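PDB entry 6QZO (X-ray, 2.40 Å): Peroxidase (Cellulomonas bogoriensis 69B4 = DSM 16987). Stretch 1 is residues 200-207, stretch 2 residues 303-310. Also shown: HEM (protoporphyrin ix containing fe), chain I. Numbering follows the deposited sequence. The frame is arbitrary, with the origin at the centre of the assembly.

Stretch 1, residues 200-207: VEGTANLD
Stretch 2 303-310: ETFLRRAY

Three residues, Arg-307, Leu-206 and Asn-205, carry most of this contact, which buries 471 Å² between two stretches of one chain lying about a hundred residues apart. Stretch 1 is irregular throughout; stretch 2 is extended from Thr-304 to Arg-307, with Leu-306 and Arg-307 as strand, and bends at Arg-308 (-142/59). Leu-206 CA and Leu-306 CA, 5.0 Å apart, mark the register; the stretches run roughly antiparallel.

Arg-307 (phi/psi -74/136) points its CA-to-CB bond toward stretch 1 and reaches out with chi1 to chi3 of m, t, m and chi4 at 142°. The guanidinium serves protein and cofactor together. Arg-307 NH1 makes a salt bridge to Glu-201 OE2 at 3.1 Å, and Arg-307 NH2 gives a weak hydrogen bond to Ala-204 O at 3.0 Å. Both donate hydrogen bonds to HEM O1A, Arg-307 NH1 at 2.7 Å and Arg-307 NH2 at 2.9 Å, while HEM C4D lies over one face of the group. The backbone of stretch 1 wraps the same propionate: Gly-202 N donates to HEM O1A at 2.9 Å and Ala-204 N to HEM O2A at 3.0 Å. Gly-202, at 118/4, has angles that call for glycine, since a CB would jam against the preceding carbonyl.

Asn-205 (-101/160, chi1 -148°, chi2 -14°) points its CA-to-CB bond sideways, but its amide end comes nearer and reads the strand. Arg-307 N donates to Asn-205 OD1 at 2.9 Å, and Asn-205 ND2 donates to Arg-307 O at 2.7 Å, so one side chain satisfies both backbone polar groups of a single residue. Asn-205 OD1 also accepts a weak hydrogen bond from Leu-206 N at 3.0 Å.

Leu-206 (-58/130, t, p) is buried, its CA-to-CB bond pointing toward stretch 2. Leu-206 CB packs 3.4 Å from Phe-305 O and 3.9 Å from Thr-304 OG1, Leu-206 CD2 lies 3.7 Å from Leu-306 N, and Leu-206 CD1 meets Thr-304 CG2 at 4.1 Å.

Glu-201 (chi1 t, chi2 95°, chi3 30°) has a second link: a water oxygen donates to Glu-201 OE2 at 2.9 Å and accepts from Ala-309 N at 3.1 Å.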

# COMPACT_ATOMS: atom_id res chain seq x y z
N VAL A 200 13.91 2.45 -15.30
CA VAL A 200 13.43 3.86 -15.36
C VAL A 200 12.25 3.88 -16.33
O VAL A 200 12.41 3.33 -17.43
CB VAL A 200 14.55 4.82 -15.81
CG1 VAL A 200 14.09 6.27 -15.85
CG2 VAL A 200 15.78 4.69 -14.92
N GLU A 201 11.11 4.42 -15.90
CA GLU A 201 9.84 4.50 -16.67
C GLU A 201 9.42 5.98 -16.71
O GLU A 201 9.46 6.63 -15.63
CB GLU A 201 8.81 3.56 -16.03
CG GLU A 201 7.34 3.90 -16.30
CD GLU A 201 6.65 3.18 -17.45
OE1 GLU A 201 7.03 2.02 -17.74
OE2 GLU A 201 5.70 3.78 -18.05
N GLY A 202 9.09 6.50 -17.90
CA GLY A 202 8.44 7.81 -18.06
C GLY A 202 9.27 8.82 -18.84
O GLY A 202 8.82 9.96 -19.02
N THR A 203 10.42 8.39 -19.35
CA THR A 203 11.43 9.26 -20.00
C THR A 203 10.85 9.91 -21.27
O THR A 203 10.87 11.14 -21.34
CB THR A 203 12.68 8.43 -20.32
OG1 THR A 203 13.13 7.88 -19.07
CG2 THR A 203 13.77 9.24 -20.98
N ALA A 204 10.42 9.11 -22.24
CA ALA A 204 9.90 9.57 -23.55
C ALA A 204 8.37 9.58 -23.51
O ALA A 204 7.74 8.71 -24.13
CB ALA A 204 10.41 8.68 -24.66
N ASN A 205 7.80 10.51 -22.75
CA ASN A 205 6.33 10.64 -22.54
C ASN A 205 5.80 11.77 -23.44
O ASN A 205 6.61 12.61 -23.89
CB ASN A 205 6.01 10.88 -21.06
CG ASN A 205 4.68 10.29 -20.62
OD1 ASN A 205 3.85 9.92 -21.45
ND2 ASN A 205 4.49 10.18 -19.32
N LEU A 206 4.50 11.77 -23.69
CA LEU A 206 3.77 12.89 -24.33
C LEU A 206 3.97 14.14 -23.48
O LEU A 206 3.81 14.05 -22.24
CB LEU A 206 2.28 12.52 -24.44
CG LEU A 206 1.36 13.63 -24.92
CD1 LEU A 206 1.87 14.21 -26.24
CD2 LEU A 206 -0.07 13.13 -25.08
N ASP A 207 4.37 15.25 -24.10
CA ASP A 207 4.41 16.59 -23.47
C ASP A 207 3.11 17.32 -23.79
O ASP A 207 2.95 17.85 -24.89
CB ASP A 207 5.61 17.42 -23.93
CG ASP A 207 5.79 18.69 -23.13
OD1 ASP A 207 4.87 19.06 -22.38
OD2 ASP A 207 6.86 19.30 -23.26
N GLU A 303 0.27 8.68 -32.61
CA GLU A 303 0.51 7.37 -31.94
C GLU A 303 1.36 7.57 -30.67
O GLU A 303 2.42 6.94 -30.54
CB GLU A 303 1.18 6.39 -32.91
CG GLU A 303 0.27 5.96 -34.04
CD GLU A 303 0.89 4.90 -34.93
OE1 GLU A 303 2.11 4.68 -34.80
OE2 GLU A 303 0.15 4.27 -35.74
N THR A 304 0.87 8.40 -29.75
CA THR A 304 1.50 8.77 -28.46
C THR A 304 0.38 9.01 -27.45
O THR A 304 -0.80 9.15 -27.87
CB THR A 304 2.43 9.97 -28.67
OG1 THR A 304 3.20 10.20 -27.48
CG2 THR A 304 1.68 11.23 -29.03
N PHE A 305 0.70 9.02 -26.16
CA PHE A 305 -0.28 9.19 -25.06
C PHE A 305 0.49 9.52 -23.78
O PHE A 305 1.71 9.22 -23.70
CB PHE A 305 -1.14 7.92 -24.91
CG PHE A 305 -0.39 6.64 -25.14
CD1 PHE A 305 0.37 6.07 -24.13
CD2 PHE A 305 -0.40 6.03 -26.39
CE1 PHE A 305 1.09 4.91 -24.36
CE2 PHE A 305 0.32 4.88 -26.61
CZ PHE A 305 1.06 4.31 -25.60
N LEU A 306 -0.19 10.17 -22.83
CA LEU A 306 0.36 10.49 -21.49
C LEU A 306 0.31 9.21 -20.64
O LEU A 306 -0.78 8.87 -20.14
CB LEU A 306 -0.44 11.62 -20.85
CG LEU A 306 0.10 12.12 -19.51
CD1 LEU A 306 1.55 12.59 -19.63
CD2 LEU A 306 -0.80 13.20 -18.94
N ARG A 307 1.45 8.54 -20.49
CA ARG A 307 1.58 7.44 -19.52
C ARG A 307 1.65 8.08 -18.14
O ARG A 307 2.36 9.09 -17.99
CB ARG A 307 2.81 6.58 -19.83
CG ARG A 307 2.67 5.80 -21.13
CD ARG A 307 3.95 5.06 -21.47
NE ARG A 307 5.02 5.98 -21.80
CZ ARG A 307 6.30 5.85 -21.46
NH1 ARG A 307 6.72 4.83 -20.74
NH2 ARG A 307 7.18 6.75 -21.87
N ARG A 308 0.91 7.50 -17.19
CA ARG A 308 0.87 7.97 -15.78
C ARG A 308 0.81 6.73 -14.90
O ARG A 308 -0.18 6.57 -14.15
CB ARG A 308 -0.31 8.93 -15.61
CG ARG A 308 -0.09 9.96 -14.52
CD ARG A 308 -1.25 10.90 -14.44
NE ARG A 308 -1.18 11.87 -13.38
CZ ARG A 308 -1.47 11.64 -12.11
NH1 ARG A 308 -1.68 10.42 -11.68
NH2 ARG A 308 -1.56 12.66 -11.27
N ALA A 309 1.83 5.87 -15.02
CA ALA A 309 1.85 4.51 -14.45
C ALA A 309 2.31 4.52 -12.97
O ALA A 309 3.01 5.47 -12.53
CB ALA A 309 2.71 3.60 -15.29
N TYR A 310 1.90 3.49 -12.25
CA TYR A 310 2.21 3.25 -10.83
C TYR A 310 2.64 1.79 -10.68
O TYR A 310 2.21 0.96 -11.48
CB TYR A 310 0.98 3.58 -9.97
CG TYR A 310 0.82 5.05 -9.68
CD1 TYR A 310 0.26 5.93 -10.60
CD2 TYR A 310 1.25 5.58 -8.48
CE1 TYR A 310 0.14 7.28 -10.34
CE2 TYR A 310 1.13 6.92 -8.20
CZ TYR A 310 0.57 7.78 -9.12
OH TYR A 310 0.46 9.09 -8.80
CHA HEM I . 8.70 3.14 -22.73
CHB HEM I . 8.48 -0.30 -19.37
CHC HEM I . 4.16 -1.65 -21.06
CHD HEM I . 4.19 2.05 -24.14
C1A HEM I . 9.01 2.30 -21.70
C2A HEM I . 10.28 2.27 -21.04
C3A HEM I . 10.21 1.28 -20.10
C4A HEM I . 8.91 0.74 -20.16
CMA HEM I . 11.31 0.85 -19.15
CAA HEM I . 11.49 3.12 -21.35
CBA HEM I . 11.54 4.44 -20.58
CGA HEM I . 10.50 5.37 -21.12
O1A HEM I . 9.37 5.36 -20.56
O2A HEM I . 10.77 6.10 -22.11
C1B HEM I . 7.27 -0.96 -19.57
C2B HEM I . 6.89 -2.07 -18.77
C3B HEM I . 5.66 -2.47 -19.24
C4B HEM I . 5.34 -1.56 -20.35
CMB HEM I . 7.68 -2.68 -17.62
CAB HEM I . 4.74 -3.52 -18.77
CBB HEM I . 4.86 -4.14 -17.59
C1C HEM I . 3.77 -0.77 -22.03
C2C HEM I . 2.57 -0.85 -22.73
C3C HEM I . 2.53 0.19 -23.63
C4C HEM I . 3.77 0.93 -23.46
CMC HEM I . 1.46 -1.86 -22.59
CAC HEM I . 1.31 0.29 -24.47
CBC HEM I . 1.08 1.20 -25.37
C1D HEM I . 5.46 2.65 -23.99
C2D HEM I . 5.88 3.83 -24.77
C3D HEM I . 7.14 4.12 -24.39
C4D HEM I . 7.47 3.11 -23.37
CMD HEM I . 5.12 4.59 -25.84
CAD HEM I . 8.01 5.26 -24.93
CBD HEM I . 8.83 4.80 -26.15
CGD HEM I . 9.70 5.86 -26.81
O1D HEM I . 9.19 6.70 -27.58
O2D HEM I . 10.94 5.90 -26.61
NA HEM I . 8.19 1.36 -21.15
NB HEM I . 6.34 -0.70 -20.49
NC HEM I . 4.50 0.30 -22.48
ND HEM I . 6.45 2.27 -23.17
FE HEM I . 6.45 0.84 -21.93
O HOH W 1 4.41 6.04 -16.67